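Local atomic coordinates of protein Pcdhgc3 (Mus musculus, PDB entry 4ZI8), a protein that is a clustered protocadherin that probably acts in calcium-dependent cell adhesion and may help set up specific neuronal connections, represented here by its first three extracellular cadherin repeats. Residues R173-T176 and K182-E185; A206-G209 and A213-A216; Y271-H276 and G280-F285; L284-L289 and V293-G298. All coordinates share one frame; numbering follows the deposited sequence.

Contact 1 of 4, residues R173-T176 and K182-E185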
loop_
_atom_site.group_PDB
_atom_site.type_symbol
_atom_site.label_atom_id
_atom_site.label_comp_id
_atom_site.label_asym_id
_atom_site.label_seq_id
_atom_site.Cartn_x
_atom_site.Cartn_y
_atom_site.Cartn_z
ATOM N N ARG B 173 -5.528 -15.859 7.627
ATOM C CA ARG B 173 -5.783 -17.001 6.733
ATOM C C ARG B 173 -4.550 -17.845 6.576
ATOM O O ARG B 173 -3.451 -17.317 6.533
ATOM C CB ARG B 173 -6.246 -16.543 5.368
ATOM C CG ARG B 173 -7.481 -15.771 5.490
ATOM C CD ARG B 173 -8.111 -15.540 4.181
ATOM N NE ARG B 173 -9.382 -14.868 4.407
ATOM C CZ ARG B 173 -10.143 -14.397 3.431
ATOM N NH1 ARG B 173 -9.743 -14.528 2.172
ATOM N NH2 ARG B 173 -11.293 -13.808 3.714
ATOM N N VAL B 174 -4.720 -19.155 6.495
ATOM C CA VAL B 174 -3.582 -20.018 6.239
ATOM C C VAL B 174 -3.773 -20.601 4.854
ATOM O O VAL B 174 -4.821 -21.181 4.554
ATOM C CB VAL B 174 -3.450 -21.117 7.295
ATOM C CG1 VAL B 174 -2.265 -22.028 6.983
ATOM C CG2 VAL B 174 -3.274 -20.493 8.666
ATOM N N GLN B 175 -2.793 -20.397 3.986
ATOM C CA GLN B 175 -2.895 -20.866 2.614
ATOM C C GLN B 175 -1.942 -22.031 2.415
ATOM O O GLN B 175 -0.888 -22.096 3.043
ATOM C CB GLN B 175 -2.578 -19.742 1.623
ATOM C CG GLN B 175 -3.389 -18.465 1.833
ATOM C CD GLN B 175 -4.852 -18.649 1.479
ATOM O OE1 GLN B 175 -5.250 -19.696 0.957
ATOM N NE2 GLN B 175 -5.660 -17.633 1.762
ATOM N N THR B 176 -2.328 -22.983 1.583
ATOM C CA THR B 176 -1.415 -24.065 1.283
ATOM C C THR B 176 -0.988 -23.923 -0.172
ATOM O O THR B 176 -1.834 -23.847 -1.066
ATOM C CB THR B 176 -2.038 -25.445 1.560
ATOM O OG1 THR B 176 -2.337 -25.555 2.958
ATOM C CG2 THR B 176 -1.048 -26.542 1.226
ATOM N N LYS B 182 3.031 -24.027 3.769
ATOM C CA LYS B 182 1.968 -23.176 4.217
ATOM C C LYS B 182 2.520 -21.858 4.661
ATOM O O LYS B 182 3.592 -21.798 5.302
ATOM C CB LYS B 182 1.203 -23.824 5.360
ATOM C CG LYS B 182 0.543 -25.148 5.012
ATOM C CD LYS B 182 0.005 -25.815 6.256
ATOM C CE LYS B 182 -0.510 -27.211 5.960
ATOM N NZ LYS B 182 -1.827 -27.121 5.274
ATOM N N TYR B 183 1.763 -20.811 4.341
ATOM C CA TYR B 183 1.983 -19.493 4.909
ATOM C C TYR B 183 0.689 -18.899 5.417
ATOM O O TYR B 183 -0.414 -19.305 5.019
ATOM C CB TYR B 183 2.585 -18.549 3.885
ATOM C CG TYR B 183 1.675 -18.233 2.722
ATOM C CD1 TYR B 183 1.570 -19.100 1.632
ATOM C CD2 TYR B 183 0.944 -17.046 2.692
ATOM C CE1 TYR B 183 0.754 -18.797 0.561
ATOM C CE2 TYR B 183 0.123 -16.739 1.627
ATOM C CZ TYR B 183 0.031 -17.616 0.564
ATOM O OH TYR B 183 -0.789 -17.295 -0.500
ATOM N N ALA B 184 0.840 -17.918 6.292
ATOM C CA ALA B 184 -0.287 -17.165 6.780
ATOM C C ALA B 184 -0.327 -15.770 6.118
ATOM O O ALA B 184 0.699 -15.259 5.658
ATOM C CB ALA B 184 -0.204 -17.047 8.281
ATOM N N GLU B 185 -1.509 -15.171 6.052
ATOM C CA GLU B 185 -1.610 -13.761 5.679
ATOM C C GLU B 185 -2.566 -13.082 6.618
ATOM O O GLU B 185 -3.558 -13.677 7.032
ATOM C CB GLU B 185 -2.064 -13.595 4.231
ATOM C CG GLU B 185 -3.392 -14.252 3.900
ATOM C CD GLU B 185 -3.708 -14.226 2.404
ATOM O OE1 GLU B 185 -2.877 -13.709 1.623
ATOM O OE2 GLU B 185 -4.783 -14.740 2.013
#
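R173 and E185 form a hydrogen-bonded antiparallel pair; the main chains here exchange four hydrogen bonds. R173 N gives to E185 O at 3.0 Å, and E185 N returns to R173 O. Two residues on, past the non-hydrogen-bonded pair V174-A184, Q175 N gives to Y183 O at 2.8 Å. Y183 N returns to Q175 O by a longer bond, 3.2 Å. The side chains add two more bonds. Q175 bends at chi2 (-69°), which swings its amide toward E185, and NE2 donates to E185 OE2 at 3.0 Å. The donor comes from above the carboxylate plane, and the amide and carboxylate planes are 80° apart. E185 OE2 also has a salt bridge to R143, so its charge has a stronger mate elsewhere. Nearer its backbone, Q175 CB makes a CH-pi contact over one face of the Y183 ring, 3.9 Å from the centroid. Beside them K182 and T176 run side by side, and K182 NZ donates to T176 OG1 at 2.8 Å. With an alanine in place of K182 the amine is gone, and T176 OG1 is likely to lose this donor. K182 O accepts from the Y162 hydroxyl. The two strands form a beta hairpin of the second cadherin repeat. V174 and A184 face strand 159-164, while R173 and Q175 lean on R143 of strand 143-145.

Contact 2 of 4, residues A206-G209 and A213-A216. With CA (calcium ion), chain N.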
loop_
_atom_site.group_PDB
_atom_site.type_symbol
_atom_site.label_atom_id
_atom_site.label_comp_id
_atom_site.label_asym_id
_atom_site.label_seq_id
_atom_site.Cartn_x
_atom_site.Cartn_y
_atom_site.Cartn_z
ATOM N N ALA B 206 3.358 -20.393 14.719
ATOM C CA ALA B 206 3.344 -21.547 13.823
ATOM C C ALA B 206 3.319 -22.827 14.653
ATOM O O ALA B 206 4.048 -22.914 15.644
ATOM C CB ALA B 206 4.536 -21.532 12.932
ATOM N N LEU B 207 2.460 -23.779 14.280
ATOM C CA LEU B 207 2.313 -25.041 15.025
ATOM C C LEU B 207 2.471 -26.267 14.129
ATOM O O LEU B 207 1.966 -26.302 13.002
ATOM C CB LEU B 207 0.949 -25.121 15.694
ATOM C CG LEU B 207 0.623 -23.998 16.675
ATOM C CD1 LEU B 207 -0.720 -23.355 16.282
ATOM C CD2 LEU B 207 0.561 -24.521 18.094
ATOM N N ASP B 208 3.137 -27.290 14.644
ATOM C CA ASP B 208 3.179 -28.536 13.912
ATOM C C ASP B 208 1.999 -29.377 14.401
ATOM O O ASP B 208 1.174 -28.893 15.173
ATOM C CB ASP B 208 4.551 -29.243 14.052
ATOM C CG ASP B 208 4.857 -29.759 15.460
ATOM O OD1 ASP B 208 3.963 -29.996 16.294
ATOM O OD2 ASP B 208 6.059 -29.970 15.720
ATOM N N GLY B 209 1.880 -30.623 13.951
ATOM C CA GLY B 209 0.765 -31.439 14.381
ATOM C C GLY B 209 1.203 -32.550 15.321
ATOM O O GLY B 209 0.593 -33.621 15.373
ATOM N N ALA B 213 1.440 -30.108 20.187
ATOM C CA ALA B 213 1.909 -29.357 19.052
ATOM C C ALA B 213 3.123 -28.553 19.498
ATOM O O ALA B 213 3.088 -27.926 20.561
ATOM C CB ALA B 213 0.810 -28.434 18.535
ATOM N N ARG B 214 4.180 -28.545 18.700
ATOM C CA ARG B 214 5.308 -27.689 18.983
ATOM C C ARG B 214 5.097 -26.419 18.203
ATOM O O ARG B 214 4.412 -26.426 17.198
ATOM C CB ARG B 214 6.626 -28.354 18.596
ATOM C CG ARG B 214 6.794 -29.704 19.318
ATOM C CD ARG B 214 8.117 -30.406 18.998
ATOM N NE ARG B 214 9.195 -29.601 19.526
ATOM C CZ ARG B 214 10.321 -30.080 20.031
ATOM N NH1 ARG B 214 11.213 -29.210 20.473
ATOM N NH2 ARG B 214 10.556 -31.399 20.080
ATOM N N SER B 215 5.700 -25.339 18.646
ATOM C CA SER B 215 5.389 -24.057 18.035
ATOM C C SER B 215 6.575 -23.111 17.976
ATOM O O SER B 215 7.593 -23.311 18.630
ATOM C CB SER B 215 4.236 -23.404 18.790
ATOM O OG SER B 215 4.569 -23.159 20.154
ATOM N N ALA B 216 6.436 -22.074 17.151
ATOM C CA ALA B 216 7.349 -20.949 17.117
ATOM C C ALA B 216 6.475 -19.693 17.052
ATOM O O ALA B 216 5.334 -19.760 16.595
ATOM C CB ALA B 216 8.284 -21.021 15.905
HETATM CA CA CA N . 7.937 -30.641 14.293
#
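D208 and R214 tie the two arms of this hairpin together, and D208 also binds calcium. D208 CB lies 3.7 Å from the calcium ion. CG sits between the backbone N and the carbonyl carbon (chi1 67°), 3.4 Å from the calcium ion. This torsion carries the carboxylate toward R214. The two oxygens then divide the work. OD1 accepts from R214 N at 2.8 Å in a nearly straight bond (168°), the donor standing above the carboxylate plane. It also accepts from G210 N. OD2 binds the calcium ion at 2.5 Å and touches R214 CB. The main chain of D208 is held as well, its N giving to R214 O at 3.0 Å. Thus the backbone of R214 fixes the carboxylate from the second shell. The guanidinium of R214 turns elsewhere, with NE bonded to N122 and NH2 to the carbonyl of N119. Further along, A206 and A216 form a hydrogen-bonded antiparallel pair, with A206 N to A216 O at 2.8 Å. L207 CD2 packs on A213 CB and S215 CB, 3.9 Å from each. N119, N121, D151, D153 and N157 complete the metal site. This is the calcium site typical of cadherin repeat junctions: linker residues N119 and N121 and residues of the second repeat, here D208 at the end of strand 199-208, share the ion.

Contact 3 of 4, residues Y271-H276 and G280-F285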
loop_
_atom_site.group_PDB
_atom_site.type_symbol
_atom_site.label_atom_id
_atom_site.label_comp_id
_atom_site.label_asym_id
_atom_site.label_seq_id
_atom_site.Cartn_x
_atom_site.Cartn_y
_atom_site.Cartn_z
ATOM N N TYR B 271 -3.185 29.413 7.343
ATOM C CA TYR B 271 -4.303 30.356 7.351
ATOM C C TYR B 271 -4.224 31.279 6.151
ATOM O O TYR B 271 -3.159 31.765 5.824
ATOM C CB TYR B 271 -4.310 31.190 8.635
ATOM C CG TYR B 271 -4.448 30.370 9.885
ATOM C CD1 TYR B 271 -5.686 29.850 10.252
ATOM C CD2 TYR B 271 -3.347 30.099 10.699
ATOM C CE1 TYR B 271 -5.828 29.085 11.388
ATOM C CE2 TYR B 271 -3.480 29.330 11.856
ATOM C CZ TYR B 271 -4.730 28.828 12.191
ATOM O OH TYR B 271 -4.904 28.068 13.322
ATOM N N SER B 272 -5.355 31.541 5.499
ATOM C CA SER B 272 -5.362 32.433 4.349
ATOM C C SER B 272 -6.708 33.121 4.279
ATOM O O SER B 272 -7.665 32.682 4.940
ATOM C CB SER B 272 -5.074 31.674 3.049
ATOM O OG SER B 272 -6.092 30.730 2.766
ATOM N N PHE B 273 -6.771 34.202 3.510
ATOM C CA PHE B 273 -8.038 34.849 3.244
ATOM C C PHE B 273 -8.868 33.944 2.357
ATOM O O PHE B 273 -8.391 33.474 1.321
ATOM C CB PHE B 273 -7.833 36.213 2.573
ATOM C CG PHE B 273 -7.280 37.259 3.500
ATOM C CD1 PHE B 273 -7.997 37.662 4.616
ATOM C CD2 PHE B 273 -6.043 37.837 3.261
ATOM C CE1 PHE B 273 -7.478 38.640 5.490
ATOM C CE2 PHE B 273 -5.529 38.807 4.107
ATOM C CZ PHE B 273 -6.238 39.210 5.216
ATOM N N GLY B 274 -10.106 33.697 2.769
ATOM C CA GLY B 274 -11.013 32.848 1.995
ATOM C C GLY B 274 -11.370 33.486 0.666
ATOM O O GLY B 274 -11.261 34.706 0.521
ATOM N N SER B 275 -11.794 32.666 -0.300
ATOM C CA SER B 275 -12.324 33.141 -1.579
ATOM C C SER B 275 -13.587 33.902 -1.294
ATOM O O SER B 275 -14.103 34.643 -2.120
ATOM C CB SER B 275 -12.627 31.975 -2.527
ATOM O OG SER B 275 -13.587 31.092 -1.937
ATOM N N HIS B 276 -14.087 33.651 -0.098
ATOM C CA HIS B 276 -15.283 34.257 0.411
ATOM C C HIS B 276 -14.968 35.648 0.936
ATOM O O HIS B 276 -15.129 35.907 2.115
ATOM C CB HIS B 276 -15.872 33.371 1.523
ATOM C CG HIS B 276 -17.346 33.162 1.398
ATOM N ND1 HIS B 276 -17.904 32.379 0.408
ATOM C CD2 HIS B 276 -18.379 33.657 2.120
ATOM C CE1 HIS B 276 -19.220 32.394 0.534
ATOM N NE2 HIS B 276 -19.535 33.168 1.559
ATOM N N GLY B 280 -10.088 43.874 -1.915
ATOM C CA GLY B 280 -9.620 44.943 -1.065
ATOM C C GLY B 280 -9.312 44.403 0.304
ATOM O O GLY B 280 -8.659 45.084 1.110
ATOM N N VAL B 281 -9.781 43.188 0.605
ATOM C CA VAL B 281 -9.533 42.668 1.945
ATOM C C VAL B 281 -8.013 42.541 2.166
ATOM O O VAL B 281 -7.520 42.830 3.260
ATOM C CB VAL B 281 -10.252 41.310 2.203
ATOM C CG1 VAL B 281 -9.886 40.284 1.140
ATOM C CG2 VAL B 281 -9.904 40.779 3.571
ATOM N N ARG B 282 -7.285 42.170 1.120
ATOM C CA ARG B 282 -5.840 41.973 1.184
ATOM C C ARG B 282 -5.073 43.270 1.247
ATOM O O ARG B 282 -3.896 43.288 1.621
ATOM C CB ARG B 282 -5.353 41.180 -0.031
ATOM C CG ARG B 282 -5.591 39.698 0.094
ATOM C CD ARG B 282 -5.172 38.932 -1.152
ATOM N NE ARG B 282 -5.374 37.496 -0.960
ATOM C CZ ARG B 282 -6.539 36.864 -1.112
ATOM N NH1 ARG B 282 -7.641 37.535 -1.465
ATOM N NH2 ARG B 282 -6.601 35.550 -0.904
ATOM N N GLU B 283 -5.728 44.357 0.848
ATOM C CA GLU B 283 -5.102 45.652 0.892
ATOM C C GLU B 283 -5.361 46.315 2.233
ATOM O O GLU B 283 -4.567 47.116 2.701
ATOM C CB GLU B 283 -5.611 46.513 -0.265
ATOM C CG GLU B 283 -5.253 45.936 -1.635
ATOM C CD GLU B 283 -3.772 46.060 -1.942
ATOM O OE1 GLU B 283 -3.050 46.644 -1.104
ATOM O OE2 GLU B 283 -3.320 45.591 -3.018
ATOM N N LEU B 284 -6.468 45.975 2.865
ATOM C CA LEU B 284 -6.836 46.621 4.110
ATOM C C LEU B 284 -6.340 45.835 5.324
ATOM O O LEU B 284 -5.994 46.424 6.354
ATOM C CB LEU B 284 -8.353 46.809 4.170
ATOM C CG LEU B 284 -8.883 47.494 5.427
ATOM C CD1 LEU B 284 -8.173 48.838 5.659
ATOM C CD2 LEU B 284 -10.390 47.708 5.314
ATOM N N PHE B 285 -6.292 44.512 5.194
ATOM C CA PHE B 285 -5.858 43.652 6.284
ATOM C C PHE B 285 -4.671 42.787 5.871
ATOM O O PHE B 285 -4.393 42.617 4.683
ATOM C CB PHE B 285 -7.015 42.768 6.762
ATOM C CG PHE B 285 -8.178 43.547 7.292
ATOM C CD1 PHE B 285 -8.163 44.034 8.590
ATOM C CD2 PHE B 285 -9.274 43.815 6.485
ATOM C CE1 PHE B 285 -9.232 44.770 9.083
ATOM C CE2 PHE B 285 -10.352 44.555 6.961
ATOM C CZ PHE B 285 -10.331 45.038 8.262
#
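F273 packs its ring against V281, R282 and F285 where a beta strand meets a short helical turn in the third cadherin repeat, a beta sandwich of the cadherin fold. The strand is 269-273 and the helix 281-284. F273 has CG beside the backbone N and opposite the carbonyl carbon (chi1 -72°), and its ring reaches toward the helix. V281 CG2 stands over one face of this ring, 4.1 Å from the centroid, in a CH-pi contact. That methyl is anti to the backbone N of V281, while CG1 takes the position between N and the carbonyl carbon (chi1 55°). R282 runs back past the ring in the opposite direction. Its CG rests 3.7 Å from F273 CD2, and the chain, extended from CG to NE, carries the guanidinium back to F273 CB. That CB lies over one face of the guanidinium, toward its rim, and the ring and guanidinium planes are 72° apart. F285 meets the far end of the ring and crosses F273 at about a right angle. G280 is the N-cap residue, and its O accepts from E283 N and L284 N. I310 of strand 307-316 and L294 of strand 293-296 also touch F273, joining the contact to the hydrophobic interior. Beyond the strand end, S275 and H276 bond to T90 of the second subunit. No hydrogen bond links the two segments; F273 CZ ends 4.0 Å from F285 CB.

Contact 4 of 4, residues L284-L289 and V293-G298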
loop_
_atom_site.group_PDB
_atom_site.type_symbol
_atom_site.label_atom_id
_atom_site.label_comp_id
_atom_site.label_asym_id
_atom_site.label_seq_id
_atom_site.Cartn_x
_atom_site.Cartn_y
_atom_site.Cartn_z
ATOM N N LEU B 284 -6.468 45.975 2.865
ATOM C CA LEU B 284 -6.836 46.621 4.110
ATOM C C LEU B 284 -6.340 45.835 5.324
ATOM O O LEU B 284 -5.994 46.424 6.354
ATOM C CB LEU B 284 -8.353 46.809 4.170
ATOM C CG LEU B 284 -8.883 47.494 5.427
ATOM C CD1 LEU B 284 -8.173 48.838 5.659
ATOM C CD2 LEU B 284 -10.390 47.708 5.314
ATOM N N PHE B 285 -6.292 44.512 5.194
ATOM C CA PHE B 285 -5.858 43.652 6.284
ATOM C C PHE B 285 -4.671 42.787 5.871
ATOM O O PHE B 285 -4.393 42.617 4.683
ATOM C CB PHE B 285 -7.015 42.768 6.762
ATOM C CG PHE B 285 -8.178 43.547 7.292
ATOM C CD1 PHE B 285 -8.163 44.034 8.590
ATOM C CD2 PHE B 285 -9.274 43.815 6.485
ATOM C CE1 PHE B 285 -9.232 44.770 9.083
ATOM C CE2 PHE B 285 -10.352 44.555 6.961
ATOM C CZ PHE B 285 -10.331 45.038 8.262
ATOM N N ALA B 286 -3.967 42.257 6.869
ATOM C CA ALA B 286 -2.911 41.291 6.640
ATOM C C ALA B 286 -3.158 40.095 7.567
ATOM O O ALA B 286 -3.746 40.239 8.643
ATOM C CB ALA B 286 -1.558 41.895 6.878
ATOM N N LEU B 287 -2.713 38.920 7.152
ATOM C CA LEU B 287 -2.978 37.727 7.913
ATOM C C LEU B 287 -1.719 36.853 7.938
ATOM O O LEU B 287 -1.189 36.486 6.888
ATOM C CB LEU B 287 -4.159 36.968 7.307
ATOM C CG LEU B 287 -4.445 35.589 7.910
ATOM C CD1 LEU B 287 -5.081 35.690 9.288
ATOM C CD2 LEU B 287 -5.337 34.782 6.959
ATOM N N ASP B 288 -1.209 36.543 9.120
ATOM C CA ASP B 288 -0.068 35.634 9.171
ATOM C C ASP B 288 -0.505 34.209 8.895
ATOM O O ASP B 288 -1.337 33.656 9.622
ATOM C CB ASP B 288 0.630 35.700 10.517
ATOM C CG ASP B 288 1.964 35.006 10.497
ATOM O OD1 ASP B 288 1.994 33.757 10.507
ATOM O OD2 ASP B 288 2.993 35.713 10.453
ATOM N N LEU B 289 0.085 33.596 7.872
ATOM C CA LEU B 289 -0.362 32.285 7.420
ATOM C C LEU B 289 -0.064 31.178 8.440
ATOM O O LEU B 289 -0.688 30.131 8.395
ATOM C CB LEU B 289 0.269 31.945 6.064
ATOM C CG LEU B 289 1.804 31.845 6.036
ATOM C CD1 LEU B 289 2.161 30.406 5.929
ATOM C CD2 LEU B 289 2.425 32.577 4.896
ATOM N N VAL B 293 -2.805 35.427 13.011
ATOM C CA VAL B 293 -2.979 36.797 13.467
ATOM C C VAL B 293 -3.369 37.738 12.321
ATOM O O VAL B 293 -2.671 37.856 11.311
ATOM C CB VAL B 293 -1.701 37.294 14.164
ATOM C CG1 VAL B 293 -1.817 38.793 14.495
ATOM C CG2 VAL B 293 -1.459 36.481 15.434
ATOM N N LEU B 294 -4.526 38.378 12.480
ATOM C CA LEU B 294 -5.030 39.362 11.540
ATOM C C LEU B 294 -4.672 40.758 12.035
ATOM O O LEU B 294 -4.932 41.089 13.209
ATOM C CB LEU B 294 -6.539 39.217 11.396
ATOM C CG LEU B 294 -7.282 40.161 10.457
ATOM C CD1 LEU B 294 -7.057 39.774 9.002
ATOM C CD2 LEU B 294 -8.770 40.163 10.820
ATOM N N THR B 295 -4.052 41.558 11.167
ATOM C CA THR B 295 -3.617 42.908 11.525
ATOM C C THR B 295 -4.190 43.946 10.547
ATOM O O THR B 295 -4.608 43.611 9.431
ATOM C CB THR B 295 -2.074 43.055 11.525
ATOM O OG1 THR B 295 -1.534 42.501 10.325
ATOM C CG2 THR B 295 -1.426 42.355 12.707
ATOM N N ILE B 296 -4.179 45.210 10.955
ATOM C CA ILE B 296 -4.494 46.302 10.042
ATOM C C ILE B 296 -3.347 46.482 9.093
ATOM O O ILE B 296 -2.181 46.486 9.499
ATOM C CB ILE B 296 -4.757 47.601 10.793
ATOM C CG1 ILE B 296 -5.981 47.413 11.680
ATOM C CG2 ILE B 296 -4.946 48.785 9.810
ATOM C CD1 ILE B 296 -7.265 47.166 10.874
ATOM N N LYS B 297 -3.671 46.622 7.822
ATOM C CA LYS B 297 -2.657 46.880 6.816
ATOM C C LYS B 297 -2.865 48.245 6.165
ATOM O O LYS B 297 -1.919 49.012 6.003
ATOM C CB LYS B 297 -2.685 45.772 5.758
ATOM C CG LYS B 297 -1.697 45.958 4.627
ATOM C CD LYS B 297 -1.756 44.782 3.654
ATOM C CE LYS B 297 -1.190 45.159 2.289
ATOM N NZ LYS B 297 -1.362 44.065 1.279
ATOM N N GLY B 298 -4.104 48.545 5.779
ATOM C CA GLY B 298 -4.411 49.805 5.118
ATOM C C GLY B 298 -4.908 50.835 6.114
ATOM O O GLY B 298 -4.488 50.841 7.269
HETATM O O HOH W 1 -0.998 39.760 10.581
#
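The F285 ring has T295 O at its edge, near the ring plane, and L284 CG over one face, toward the rim. I296 CD1 comes in obliquely, 3.6 Å from F285 CE1. L294 CD1 reaches F285 CB at 3.7 Å; the L294 chi1 of 180° sets CG anti to the backbone N. Cut back to an alanine, F285 would lose its ring, which is likely to open a gap beside I296 CD1 and leave L284 CG without its ring face. The backbones pair antiparallel. A286 and T295 form a hydrogen-bonded pair, with T295 N to A286 O at 2.9 Å, and D288 N gives to V293 O. At the other end L284 O is gripped twice, by K297 N at 2.8 Å and G298 N at 2.9 Å. Both donors stand above the same face of its carbonyl plane. A water donates to V293 O at 2.6 Å and is hydrogen-bonded to T295 OG1 at 2.8 Å. K297 CD touches F285 O, and NZ goes on to the carbonyl of R282. D288 OD1 accepts from V290 N and T291 N, holding the turn between the strands. This hairpin lies at the edge of its sheet within the third cadherin repeat. L294 and I296 bond through their backbones to strand 252-259 and the loop before it, while F285, L287 and L294 pack on strands 269-273 and 307-316 of the facing sheet.

How the contacts relate
Contacts 1, 2 and 3 follow one another along the chain, and contact 4 begins on the segment where contact 3 ends. Contacts 1 and 2 belong to the second repeat, their centres 14 Å apart without touching; strand 182-188 of contact 1 is followed by strand 199-208 of contact 2. Contacts 3 and 4 belong to the third repeat. Their centres are only 8 Å apart, and they share L284 and F285, where helix 281-284 runs into strand 285-287. The two pairs are far apart, about 59 to 69 Å between centres, in keeping with an elongated rod of repeats. Contact 2 sits at the calcium-bound junction with the first repeat, whereas contacts 1 and 3 border the second subunit.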